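Side-chain contact in Cif-like 1 (Burkholderia cenocepacia, PDB 7JQY), which probably works as a Cif-like epoxide hydrolase, with the alpha/beta hydrolase fold, and is captured here as an octamer: residues 48-53 against 107-112. The protein carries 1 engineered substitution. Numbering follows the deposited sequence.
Sequences GEMVVL and ALVHQL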
ATOM      1  N   GLY B  48       0.112  13.982  50.071  1.00 59.28           N
ATOM      2  CA  GLY B  48      -0.692  12.824  50.401  1.00 57.50           C
ATOM      3  C   GLY B  48       0.041  11.512  50.186  1.00 53.69           C
ATOM      4  O   GLY B  48       1.106  11.438  49.571  1.00 54.41           O
ATOM      5  N   GLU B  49      -0.548  10.450  50.735  1.00 55.73           N
ATOM      6  CA  GLU B  49      -0.024   9.106  50.520  1.00 56.54           C
ATOM      7  C   GLU B  49      -0.027   8.782  49.033  1.00 52.99           C
ATOM      8  O   GLU B  49      -1.027   9.004  48.343  1.00 54.02           O
ATOM      9  CB  GLU B  49      -0.864   8.073  51.275  1.00 57.63           C
ATOM     10  CG  GLU B  49      -0.787   8.124  52.799  1.00 60.97           C
ATOM     11  CD  GLU B  49      -1.504   6.933  53.444  1.00 64.85           C
ATOM     12  OE1 GLU B  49      -2.663   7.097  53.889  1.00 64.30           O
ATOM     13  OE2 GLU B  49      -0.915   5.828  53.490  1.00 64.01           O
ATOM     14  N   MET B  50       1.093   8.269  48.536  1.00 47.49           N
ATOM     15  CA  MET B  50       1.223   8.026  47.108  1.00 49.76           C
ATOM     16  C   MET B  50       0.576   6.706  46.710  1.00 50.21           C
ATOM     17  O   MET B  50       0.804   5.674  47.347  1.00 48.78           O
ATOM     18  CB  MET B  50       2.686   8.012  46.695  1.00 46.54           C
ATOM     19  CG  MET B  50       2.837   7.932  45.199  1.00 49.24           C
ATOM     20  SD  MET B  50       4.531   8.099  44.660  1.00 49.21           S
ATOM     21  CE  MET B  50       4.799   9.836  44.995  1.00 55.20           C
ATOM     22  N   VAL B  51      -0.233   6.745  45.653  1.00 49.08           N
ATOM     23  CA  VAL B  51      -0.809   5.558  45.036  1.00 45.71           C
ATOM     24  C   VAL B  51      -0.246   5.458  43.625  1.00 45.07           C
ATOM     25  O   VAL B  51      -0.498   6.336  42.787  1.00 43.32           O
ATOM     26  CB  VAL B  51      -2.345   5.598  45.012  1.00 46.39           C
ATOM     27  CG1 VAL B  51      -2.899   4.311  44.419  1.00 48.22           C
ATOM     28  CG2 VAL B  51      -2.886   5.806  46.416  1.00 48.09           C
ATOM     29  N   VAL B  52       0.518   4.399  43.363  1.00 43.13           N
ATOM     30  CA  VAL B  52       1.108   4.142  42.055  1.00 40.97           C
ATOM     31  C   VAL B  52       0.243   3.121  41.331  1.00 43.12           C
ATOM     32  O   VAL B  52      -0.123   2.078  41.903  1.00 41.95           O
ATOM     33  CB  VAL B  52       2.559   3.652  42.185  1.00 39.58           C
ATOM     34  CG1 VAL B  52       3.106   3.246  40.844  1.00 35.60           C
ATOM     35  CG2 VAL B  52       3.411   4.730  42.815  1.00 43.45           C
ATOM     36  N   LEU B  53      -0.110   3.434  40.083  1.00 38.85           N
ATOM     37  CA  LEU B  53      -0.953   2.590  39.246  1.00 38.36           C
ATOM     38  C   LEU B  53      -0.156   2.149  38.030  1.00 39.47           C
ATOM     39  O   LEU B  53       0.423   2.986  37.329  1.00 36.21           O
ATOM     40  CB  LEU B  53      -2.216   3.343  38.803  1.00 37.80           C
ATOM     41  CG  LEU B  53      -2.974   4.102  39.899  1.00 39.61           C
ATOM     42  CD1 LEU B  53      -4.148   4.869  39.347  1.00 35.95           C
ATOM     43  CD2 LEU B  53      -3.450   3.130  40.953  1.00 42.81           C
ATOM     44  N   ALA B 107      12.799   3.778  41.200  1.00 46.11           N
ATOM     45  CA  ALA B 107      13.638   4.962  41.019  1.00 47.09           C
ATOM     46  C   ALA B 107      12.798   6.215  40.809  1.00 46.59           C
ATOM     47  O   ALA B 107      13.127   7.283  41.334  1.00 50.85           O
ATOM     48  CB  ALA B 107      14.594   4.758  39.845  1.00 43.16           C
ATOM     49  N   LEU B 108      11.677   6.088  40.092  1.00 46.83           N
ATOM     50  CA  LEU B 108      10.800   7.231  39.858  1.00 44.16           C
ATOM     51  C   LEU B 108      10.081   7.650  41.135  1.00 48.20           C
ATOM     52  O   LEU B 108       9.913   8.846  41.393  1.00 47.68           O
ATOM     53  CB  LEU B 108       9.783   6.877  38.766  1.00 46.42           C
ATOM     54  CG  LEU B 108       8.641   7.838  38.408  1.00 44.67           C
ATOM     55  CD1 LEU B 108       8.220   7.621  36.958  1.00 45.95           C
ATOM     56  CD2 LEU B 108       7.432   7.701  39.326  1.00 44.11           C
ATOM     57  N   VAL B 109       9.651   6.684  41.947  1.00 46.50           N
ATOM     58  CA  VAL B 109       9.022   7.019  43.222  1.00 49.13           C
ATOM     59  C   VAL B 109      10.017   7.733  44.126  1.00 50.29           C
ATOM     60  O   VAL B 109       9.673   8.697  44.822  1.00 50.99           O
ATOM     61  CB  VAL B 109       8.471   5.751  43.903  1.00 47.60           C
ATOM     62  CG1 VAL B 109       8.044   6.071  45.329  1.00 47.91           C
ATOM     63  CG2 VAL B 109       7.318   5.156  43.100  1.00 44.37           C
ATOM     64  N   HIS B 110      11.263   7.259  44.140  1.00 48.96           N
ATOM     65  CA  HIS B 110      12.283   7.906  44.954  1.00 54.15           C
ATOM     66  C   HIS B 110      12.588   9.312  44.451  1.00 51.43           C
ATOM     67  O   HIS B 110      12.834  10.212  45.258  1.00 51.52           O
ATOM     68  CB  HIS B 110      13.534   7.030  44.994  1.00 54.37           C
ATOM     69  CG  HIS B 110      13.354   5.777  45.797  1.00 57.78           C
ATOM     70  ND1 HIS B 110      14.394   5.151  46.450  1.00 60.06           N
ATOM     71  CD2 HIS B 110      12.244   5.044  46.068  1.00 59.33           C
ATOM     72  CE1 HIS B 110      13.936   4.082  47.081  1.00 63.57           C
ATOM     73  NE2 HIS B 110      12.635   3.995  46.864  1.00 60.73           N
ATOM     74  N   GLN B 111      12.542   9.529  43.134  1.00 50.05           N
ATOM     75  CA  GLN B 111      12.770  10.871  42.610  1.00 51.76           C
ATOM     76  C   GLN B 111      11.647  11.823  42.991  1.00 52.37           C
ATOM     77  O   GLN B 111      11.883  13.031  43.088  1.00 53.18           O
ATOM     78  CB  GLN B 111      12.908  10.848  41.089  1.00 49.45           C
ATOM     79  CG  GLN B 111      14.244  10.394  40.572  1.00 51.65           C
ATOM     80  CD  GLN B 111      14.423  10.760  39.113  1.00 51.74           C
ATOM     81  OE1 GLN B 111      13.611  11.497  38.549  1.00 48.70           O
ATOM     82  NE2 GLN B 111      15.475  10.233  38.489  1.00 48.68           N
ATOM     83  N   LEU B 112      10.448  11.311  43.253  1.00 49.81           N
ATOM     84  CA  LEU B 112       9.344  12.162  43.663  1.00 50.46           C
ATOM     85  C   LEU B 112       9.324  12.389  45.161  1.00 52.18           C
ATOM     86  O   LEU B 112       8.387  13.015  45.669  1.00 54.99           O
ATOM     87  CB  LEU B 112       8.013  11.552  43.217  1.00 49.99           C
ATOM     88  CG  LEU B 112       7.804  11.544  41.705  1.00 50.14           C
ATOM     89  CD1 LEU B 112       6.467  10.948  41.338  1.00 45.50           C
ATOM     90  CD2 LEU B 112       7.922  12.962  41.176  1.00 50.80           C
TER
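Met50 and Val52 of the strand meet Val109 in the last turn of helix 98-111 and Leu112 just past its end without any flat group, so no ring face or edge is involved. Sulfur, methyl and methylene groups do all the touching, and no hydrogen bond crosses. Met50 touches both Val109 and Leu112. Its chain runs straight from the strand, with CG anti to the backbone N (chi1 -173°), then bends at the sulfur (chi3 -71°). The straight part brings SD alongside Val109, 4.1 Å from its CG1; the two side chains lie side by side, running opposite ways. The bend turns the end methyl to Leu112, where CE lies 4.1 Å from CB and 4.2 Å from CD1. Met50 and Leu112 stand roughly perpendicular here. Val109 spans both strand residues. While CG1 meets the sulfur, its other methyl, CG2, stands 3.9 Å from Val52 CG2.

Leu112 is the first residue past the helical turns, and its carbonyl O accepts a hydrogen bond from Arg77 NH1. Ala114 and Ile117 pack on both Met50 and Val109, which makes the contact part of a larger apolar layer. Strand 50-54 lies between parallel strands 77-82 and 117-122. Helix 98-111 links those two neighbours in a beta-alpha-beta crossover and packs against the middle strand on its way, an arrangement characteristic of the alpha/beta hydrolase fold.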